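Local coordinates for WbbZ protein (Klebsiella pneumoniae subsp. pneumoniae NTUH-K2044, PDB 6X1L) that is of unknown function but belongs to the polysaccharide pyruvyl transferase family, and so probably adds pyruvyl groups to a cell-surface polysaccharide, at residues S40-F45 against I100-T105; R211-F216 against L228-L233. All blocks are in the same frame, centred on the assembly; numbering follows the deposited sequence.

Contact 1: residues S40-F45 against I100-T105; sequences SATYDF and IIMPST
Helix-on-sheet packing in the first Rossmann-like half of the chain brings Thr42 and Phe45, one turn apart on helix 33-48, against Met102 of strand 98-104. The helix is the connection of a beta-alpha-beta crossover from strand 23-27 to strand 53-55, and strand 98-104 lies further along the same six-stranded parallel sheet, inside it rather than at its margin. The nearest pair of alpha carbons, Thr42 CA and Met102 CA, is 9.0 Å apart, so side chains must do the bridging. Met102, modelled as selenomethionine, covers about half of that gap, and the helix side chains cover the rest. Its chain is bent at every torsion, with chi3 at -88°, and it delivers its terminal methyl between two partners. Thr42 CG2 lies 4.3 Å from Met102 CE, one methyl meeting the other, while Phe45 CE2 comes to 4.4 Å from the same Met102 CE, with the methyl oblique to the ring. Chi1 of Thr42 (-56°) turns OG1 back along the helix to hydrogen-bond the carbonyl of Ile38, and with the hydroxyl occupied there CG2 is presented to the sheet. The CG of Phe45 stands opposite its own backbone N (chi1 171°), which carries the ring down between helix and strand, where Phe11 and Leu15 of helix 6-21 also pack on it. Backbone bonding to Phe71 holds Met102 in the sheet, just before the chain turns at Pro103. A flexible selenoether, able to fold at each torsion, suits the place, a ring fills breadth, and a threonine that hides its hydroxyl behaves as an apolar residue. With 87 Å² buried and no hydrogen bond across it, the contact rests on dispersion and the exclusion of water, forces that fix no precise orientation of the methyl to the ring.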
ATOM      1  N   SER A  40      -1.189   6.817 -11.163  1.00 53.48           N
ATOM      2  CA  SER A  40      -0.552   5.721 -11.888  1.00 47.69           C
ATOM      3  C   SER A  40      -0.929   5.756 -13.364  1.00 41.47           C
ATOM      4  O   SER A  40      -0.062   5.716 -14.243  1.00 51.91           O
ATOM      5  CB  SER A  40      -0.951   4.375 -11.274  1.00 44.80           C
ATOM      6  OG  SER A  40      -0.697   4.349  -9.880  1.00 45.12           O
ATOM      7  N   ALA A  41      -2.230   5.830 -13.648  1.00 43.36           N
ATOM      8  CA  ALA A  41      -2.700   5.877 -15.030  1.00 48.25           C
ATOM      9  C   ALA A  41      -2.228   7.132 -15.753  1.00 46.95           C
ATOM     10  O   ALA A  41      -1.975   7.093 -16.962  1.00 45.17           O
ATOM     11  CB  ALA A  41      -4.225   5.795 -15.063  1.00 44.18           C
ATOM     12  N   THR A  42      -2.107   8.251 -15.039  1.00 49.97           N
ATOM     13  CA  THR A  42      -1.583   9.460 -15.667  1.00 47.95           C
ATOM     14  C   THR A  42      -0.111   9.295 -16.023  1.00 50.58           C
ATOM     15  O   THR A  42       0.331   9.752 -17.082  1.00 51.43           O
ATOM     16  CB  THR A  42      -1.788  10.661 -14.745  1.00 55.06           C
ATOM     17  OG1 THR A  42      -3.176  10.768 -14.407  1.00 49.94           O
ATOM     18  CG2 THR A  42      -1.354  11.944 -15.437  1.00 64.79           C
ATOM     19  N   TYR A  43       0.663   8.629 -15.160  1.00 43.63           N
ATOM     20  CA  TYR A  43       2.059   8.372 -15.499  1.00 44.24           C
ATOM     21  C   TYR A  43       2.164   7.418 -16.681  1.00 47.18           C
ATOM     22  O   TYR A  43       3.027   7.592 -17.548  1.00 55.16           O
ATOM     23  CB  TYR A  43       2.807   7.833 -14.275  1.00 46.52           C
ATOM     24  CG  TYR A  43       2.878   8.844 -13.150  1.00 51.38           C
ATOM     25  CD1 TYR A  43       3.298  10.145 -13.393  1.00 55.23           C
ATOM     26  CD2 TYR A  43       2.492   8.510 -11.859  1.00 45.05           C
ATOM     27  CE1 TYR A  43       3.353  11.082 -12.378  1.00 55.52           C
ATOM     28  CE2 TYR A  43       2.542   9.441 -10.832  1.00 50.01           C
ATOM     29  CZ  TYR A  43       2.974  10.725 -11.099  1.00 56.17           C
ATOM     30  OH  TYR A  43       3.025  11.654 -10.085  1.00 54.59           O
ATOM     31  N   ASP A  44       1.293   6.406 -16.735  1.00 45.49           N
ATOM     32  CA  ASP A  44       1.242   5.534 -17.905  1.00 47.37           C
ATOM     33  C   ASP A  44       0.896   6.330 -19.158  1.00 48.39           C
ATOM     34  O   ASP A  44       1.450   6.086 -20.236  1.00 51.81           O
ATOM     35  CB  ASP A  44       0.218   4.421 -17.683  1.00 47.31           C
ATOM     36  CG  ASP A  44       0.598   3.494 -16.534  1.00 54.51           C
ATOM     37  OD1 ASP A  44       1.713   3.639 -16.000  1.00 50.97           O
ATOM     38  OD2 ASP A  44      -0.221   2.626 -16.166  1.00 49.24           O
ATOM     39  N   PHE A  45      -0.019   7.290 -19.027  1.00 46.94           N
ATOM     40  CA  PHE A  45      -0.431   8.099 -20.172  1.00 48.05           C
ATOM     41  C   PHE A  45       0.708   8.981 -20.672  1.00 59.12           C
ATOM     42  O   PHE A  45       0.918   9.102 -21.884  1.00 61.04           O
ATOM     43  CB  PHE A  45      -1.643   8.941 -19.785  1.00 46.82           C
ATOM     44  CG  PHE A  45      -2.023   9.969 -20.818  1.00 49.75           C
ATOM     45  CD1 PHE A  45      -2.807   9.623 -21.901  1.00 60.40           C
ATOM     46  CD2 PHE A  45      -1.599  11.280 -20.696  1.00 52.69           C
ATOM     47  CE1 PHE A  45      -3.160  10.568 -22.849  1.00 65.39           C
ATOM     48  CE2 PHE A  45      -1.943  12.222 -21.643  1.00 58.71           C
ATOM     49  CZ  PHE A  45      -2.726  11.868 -22.719  1.00 63.05           C
ATOM     50  N   ILE A 100      -4.564  23.234 -16.968  1.00 60.82           N
ATOM     51  CA  ILE A 100      -5.291  22.118 -17.556  1.00 52.05           C
ATOM     52  C   ILE A 100      -5.750  21.209 -16.426  1.00 58.47           C
ATOM     53  O   ILE A 100      -4.925  20.647 -15.694  1.00 55.38           O
ATOM     54  CB  ILE A 100      -4.425  21.348 -18.565  1.00 60.35           C
ATOM     55  CG1 ILE A 100      -4.041  22.248 -19.739  1.00 72.63           C
ATOM     56  CG2 ILE A 100      -5.163  20.114 -19.057  1.00 67.99           C
ATOM     57  CD1 ILE A 100      -3.195  21.552 -20.779  1.00 77.57           C
ATOM     58  N   ILE A 101      -7.063  21.066 -16.280  1.00 54.35           N
ATOM     59  CA  ILE A 101      -7.637  20.180 -15.278  1.00 63.85           C
ATOM     60  C   ILE A 101      -7.886  18.832 -15.945  1.00 61.22           C
ATOM     61  O   ILE A 101      -8.756  18.710 -16.810  1.00 57.36           O
ATOM     62  CB  ILE A 101      -8.923  20.761 -14.681  1.00 66.12           C
ATOM     63  CG1 ILE A 101      -8.617  22.073 -13.954  1.00 66.91           C
ATOM     64  CG2 ILE A 101      -9.574  19.757 -13.739  1.00 68.15           C
ATOM     65  CD1 ILE A 101      -9.819  22.701 -13.282  1.00 68.30           C
HETATM   66  N   MSE A 102      -7.114  17.823 -15.551  1.00 59.62           N
HETATM   67  CA  MSE A 102      -7.258  16.474 -16.097  1.00 56.24           C
HETATM   68  C   MSE A 102      -8.639  15.909 -15.716  1.00 46.75           C
HETATM   69  O   MSE A 102      -9.267  16.428 -14.793  1.00 51.91           O
HETATM   70  CB  MSE A 102      -6.102  15.594 -15.601  1.00 52.25           C
HETATM   71  CG  MSE A 102      -4.739  16.099 -16.066  1.00 52.96           C
HETATM   72 SE   MSE A 102      -4.493  16.052 -18.021  0.53 55.83          SE
HETATM   73  CE  MSE A 102      -3.808  14.215 -18.139  1.00 64.56           C
ATOM     74  N   PRO A 103      -9.120  14.864 -16.439  1.00 51.21           N
ATOM     75  CA  PRO A 103     -10.523  14.432 -16.290  1.00 54.18           C
ATOM     76  C   PRO A 103     -11.029  14.372 -14.858  1.00 54.23           C
ATOM     77  O   PRO A 103     -10.563  13.556 -14.053  1.00 51.87           O
ATOM     78  CB  PRO A 103     -10.519  13.042 -16.934  1.00 56.91           C
ATOM     79  CG  PRO A 103      -9.501  13.168 -18.016  1.00 49.80           C
ATOM     80  CD  PRO A 103      -8.417  14.062 -17.462  1.00 49.79           C
ATOM     81  N   SER A 104     -11.996  15.231 -14.536  1.00 49.27           N
ATOM     82  CA  SER A 104     -12.377  15.464 -13.152  1.00 51.27           C
ATOM     83  C   SER A 104     -13.891  15.531 -12.999  1.00 55.50           C
ATOM     84  O   SER A 104     -14.637  15.754 -13.958  1.00 53.25           O
ATOM     85  CB  SER A 104     -11.754  16.759 -12.615  1.00 47.19           C
ATOM     86  OG  SER A 104     -10.343  16.645 -12.531  1.00 54.95           O
ATOM     87  N   THR A 105     -14.325  15.324 -11.758  1.00 53.17           N
ATOM     88  CA  THR A 105     -15.694  15.569 -11.327  1.00 53.87           C
ATOM     89  C   THR A 105     -15.691  16.862 -10.524  1.00 60.23           C
ATOM     90  O   THR A 105     -14.960  16.980  -9.534  1.00 53.15           O
ATOM     91  CB  THR A 105     -16.229  14.405 -10.489  1.00 57.25           C
ATOM     92  OG1 THR A 105     -16.526  13.290 -11.344  1.00 53.81           O
ATOM     93  CG2 THR A 105     -17.489  14.810  -9.732  1.00 55.00           C
TER

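Contact 2: residues R211-F216 against L228-L233; sequences RCMINF and LHVAIL
Two helices of the second half of the chain meet here in a buried, wholly apolar contact, in which Met213 and Ile214 of helix 203-218 close on Val230 and Leu233 of helix 228-236. The short axes cross at -62° and come no nearer than 10.6 Å, a separation that calls for large side chains. Leu233 sets off toward the other helix and splits its branches: Leu233 CD1 touches Met213 CB at 3.8 Å, and Leu233 CD2 lies 3.9 Å from Ile214 CG1. The Ile214 and Leu233 side chains run across each other at about a right angle. Along the chain the two helices are separated by strand 220-225, and helix 228-236 then leads on to the neighbouring parallel strand 240-243, a beta-alpha-beta crossover of the four-stranded sheet. Met213, a selenomethionine, reaches farther than isoleucine could: extended through chi2 and bent at chi3 (77°), it sets Met213 CE 3.7 Å from Val230 CG2, again crosswise. The short, branched Val230 fits close to the sheet, where it also packs on Val223 and Thr225. Val37 of helix 33-48 lies against both Met213 and Leu233. On helix 203-218 itself, Cys212 and Phe216 pack instead on Trp195 and Tyr199 of the second subunit.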
ATOM      1  N   ARG A 211      -0.863  -1.492  -7.358  1.00 41.37           N
ATOM      2  CA  ARG A 211      -0.660  -2.938  -7.378  1.00 44.99           C
ATOM      3  C   ARG A 211      -1.304  -3.598  -6.166  1.00 42.03           C
ATOM      4  O   ARG A 211      -1.965  -4.636  -6.296  1.00 46.42           O
ATOM      5  CB  ARG A 211       0.833  -3.260  -7.440  1.00 45.58           C
ATOM      6  CG  ARG A 211       1.446  -2.992  -8.803  1.00 41.45           C
ATOM      7  CD  ARG A 211       2.891  -3.471  -8.913  1.00 42.28           C
ATOM      8  NE  ARG A 211       3.411  -3.219 -10.256  1.00 53.81           N
ATOM      9  CZ  ARG A 211       4.153  -2.167 -10.592  1.00 55.73           C
ATOM     10  NH1 ARG A 211       4.491  -1.267  -9.677  1.00 47.37           N
ATOM     11  NH2 ARG A 211       4.564  -2.017 -11.843  1.00 53.13           N
ATOM     12  N   CYS A 212      -1.140  -2.997  -4.982  1.00 41.52           N
ATOM     13  CA  CYS A 212      -1.753  -3.538  -3.770  1.00 43.36           C
ATOM     14  C   CYS A 212      -3.258  -3.699  -3.935  1.00 46.53           C
ATOM     15  O   CYS A 212      -3.811  -4.776  -3.683  1.00 45.98           O
ATOM     16  CB  CYS A 212      -1.447  -2.633  -2.579  1.00 42.79           C
ATOM     17  SG  CYS A 212       0.252  -2.728  -1.981  1.00 44.73           S
HETATM   18  N   MSE A 213      -3.942  -2.638  -4.355  1.00 43.89           N
HETATM   19  CA  MSE A 213      -5.389  -2.698  -4.512  1.00 37.40           C
HETATM   20  C   MSE A 213      -5.777  -3.764  -5.526  1.00 40.94           C
HETATM   21  O   MSE A 213      -6.715  -4.533  -5.310  1.00 41.45           O
HETATM   22  CB  MSE A 213      -5.947  -1.338  -4.951  1.00 39.57           C
HETATM   23  CG  MSE A 213      -5.703  -0.200  -3.961  1.00 38.38           C
HETATM   24 SE   MSE A 213      -6.462   1.464  -4.709  0.67 55.32          SE
HETATM   25  CE  MSE A 213      -8.335   1.121  -4.323  1.00 52.28           C
ATOM     26  N   ILE A 214      -5.039  -3.801  -6.637  1.00 43.63           N
ATOM     27  CA  ILE A 214      -5.301  -4.793  -7.675  1.00 42.57           C
ATOM     28  C   ILE A 214      -5.022  -6.203  -7.161  1.00 43.22           C
ATOM     29  O   ILE A 214      -5.816  -7.125  -7.390  1.00 49.53           O
ATOM     30  CB  ILE A 214      -4.479  -4.471  -8.937  1.00 47.82           C
ATOM     31  CG1 ILE A 214      -5.052  -3.237  -9.640  1.00 48.74           C
ATOM     32  CG2 ILE A 214      -4.437  -5.673  -9.878  1.00 43.93           C
ATOM     33  CD1 ILE A 214      -4.311  -2.852 -10.895  1.00 48.04           C
ATOM     34  N   ASN A 215      -3.893  -6.398  -6.462  1.00 43.65           N
ATOM     35  CA  ASN A 215      -3.600  -7.708  -5.878  1.00 43.24           C
ATOM     36  C   ASN A 215      -4.748  -8.187  -5.005  1.00 49.90           C
ATOM     37  O   ASN A 215      -5.128  -9.363  -5.053  1.00 54.06           O
ATOM     38  CB  ASN A 215      -2.319  -7.661  -5.044  1.00 42.71           C
ATOM     39  CG  ASN A 215      -1.077  -7.462  -5.879  1.00 46.28           C
ATOM     40  OD1 ASN A 215      -1.059  -7.732  -7.080  1.00 52.78           O
ATOM     41  ND2 ASN A 215      -0.020  -6.993  -5.237  1.00 45.44           N
ATOM     42  N   PHE A 216      -5.302  -7.290  -4.188  1.00 46.74           N
ATOM     43  CA  PHE A 216      -6.410  -7.659  -3.316  1.00 44.67           C
ATOM     44  C   PHE A 216      -7.607  -8.125  -4.131  1.00 50.61           C
ATOM     45  O   PHE A 216      -8.193  -9.179  -3.852  1.00 45.44           O
ATOM     46  CB  PHE A 216      -6.787  -6.472  -2.429  1.00 47.08           C
ATOM     47  CG  PHE A 216      -8.001  -6.714  -1.580  1.00 53.27           C
ATOM     48  CD1 PHE A 216      -7.891  -7.385  -0.369  1.00 50.20           C
ATOM     49  CD2 PHE A 216      -9.253  -6.278  -1.993  1.00 50.95           C
ATOM     50  CE1 PHE A 216      -9.002  -7.614   0.418  1.00 51.47           C
ATOM     51  CE2 PHE A 216     -10.373  -6.509  -1.209  1.00 56.01           C
ATOM     52  CZ  PHE A 216     -10.245  -7.176  -0.001  1.00 59.86           C
ATOM     53  N   LEU A 228     -15.362   4.612  -6.045  1.00 51.38           N
ATOM     54  CA  LEU A 228     -15.326   4.710  -7.503  1.00 52.59           C
ATOM     55  C   LEU A 228     -14.189   3.887  -8.097  1.00 49.61           C
ATOM     56  O   LEU A 228     -14.407   3.059  -8.989  1.00 50.63           O
ATOM     57  CB  LEU A 228     -15.195   6.174  -7.922  1.00 45.71           C
ATOM     58  CG  LEU A 228     -15.109   6.407  -9.428  1.00 50.78           C
ATOM     59  CD1 LEU A 228     -16.344   5.848 -10.120  1.00 49.38           C
ATOM     60  CD2 LEU A 228     -14.956   7.893  -9.716  1.00 51.56           C
ATOM     61  N   HIS A 229     -12.970   4.094  -7.614  1.00 42.14           N
ATOM     62  CA  HIS A 229     -11.842   3.469  -8.285  1.00 50.89           C
ATOM     63  C   HIS A 229     -11.637   2.016  -7.887  1.00 48.36           C
ATOM     64  O   HIS A 229     -10.962   1.288  -8.619  1.00 53.74           O
ATOM     65  CB  HIS A 229     -10.587   4.306  -8.062  1.00 49.86           C
ATOM     66  CG  HIS A 229     -10.593   5.563  -8.873  1.00 55.75           C
ATOM     67  ND1 HIS A 229     -11.177   6.730  -8.429  1.00 59.58           N
ATOM     68  CD2 HIS A 229     -10.161   5.812 -10.132  1.00 59.84           C
ATOM     69  CE1 HIS A 229     -11.070   7.655  -9.366  1.00 66.37           C
ATOM     70  NE2 HIS A 229     -10.462   7.122 -10.411  1.00 59.56           N
ATOM     71  N   VAL A 230     -12.232   1.564  -6.785  1.00 48.33           N
ATOM     72  CA  VAL A 230     -12.399   0.127  -6.593  1.00 49.17           C
ATOM     73  C   VAL A 230     -13.298  -0.440  -7.685  1.00 50.73           C
ATOM     74  O   VAL A 230     -12.979  -1.455  -8.317  1.00 51.24           O
ATOM     75  CB  VAL A 230     -12.961  -0.171  -5.192  1.00 48.74           C
ATOM     76  CG1 VAL A 230     -13.287  -1.657  -5.063  1.00 48.22           C
ATOM     77  CG2 VAL A 230     -11.973   0.261  -4.118  1.00 44.90           C
ATOM     78  N   ALA A 231     -14.433   0.217  -7.930  1.00 56.04           N
ATOM     79  CA  ALA A 231     -15.335  -0.235  -8.984  1.00 50.09           C
ATOM     80  C   ALA A 231     -14.651  -0.211 -10.344  1.00 49.26           C
ATOM     81  O   ALA A 231     -14.816  -1.139 -11.145  1.00 56.48           O
ATOM     82  CB  ALA A 231     -16.599   0.625  -8.996  1.00 50.01           C
ATOM     83  N   ILE A 232     -13.874   0.840 -10.620  1.00 41.60           N
ATOM     84  CA  ILE A 232     -13.173   0.927 -11.897  1.00 49.05           C
ATOM     85  C   ILE A 232     -12.139  -0.188 -12.021  1.00 50.36           C
ATOM     86  O   ILE A 232     -12.082  -0.892 -13.036  1.00 50.21           O
ATOM     87  CB  ILE A 232     -12.539   2.320 -12.068  1.00 50.53           C
ATOM     88  CG1 ILE A 232     -13.624   3.359 -12.388  1.00 45.97           C
ATOM     89  CG2 ILE A 232     -11.487   2.297 -13.165  1.00 50.70           C
ATOM     90  CD1 ILE A 232     -13.115   4.775 -12.430  1.00 47.36           C
ATOM     91  N   LEU A 233     -11.310  -0.371 -10.988  1.00 50.89           N
ATOM     92  CA  LEU A 233     -10.288  -1.414 -11.030  1.00 42.88           C
ATOM     93  C   LEU A 233     -10.912  -2.787 -11.234  1.00 46.91           C
ATOM     94  O   LEU A 233     -10.479  -3.558 -12.097  1.00 52.45           O
ATOM     95  CB  LEU A 233      -9.460  -1.397  -9.745  1.00 42.94           C
ATOM     96  CG  LEU A 233      -8.405  -0.310  -9.556  1.00 43.29           C
ATOM     97  CD1 LEU A 233      -7.708  -0.516  -8.220  1.00 43.99           C
ATOM     98  CD2 LEU A 233      -7.401  -0.322 -10.701  1.00 44.12           C
TER

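How the contacts relate
Contact 1 comes first along the chain and closes before contact 2 opens; their centres lie about 17 Å apart and their nearest atoms about 6 Å. Contact 1 joins a helix to the six-stranded parallel sheet, while contact 2 lies between helices beside the four-stranded one, as expected for the two halves of a GT-B-like fold. Helix 33-48 connects them: beyond its part in contact 1, it touches helix 228-236 through Ile38, while Ser40 bonds Thr210 and Asp44 pairs with Arg207 on helix 203-218. The helix therefore joins the halves by both apolar and polar contacts.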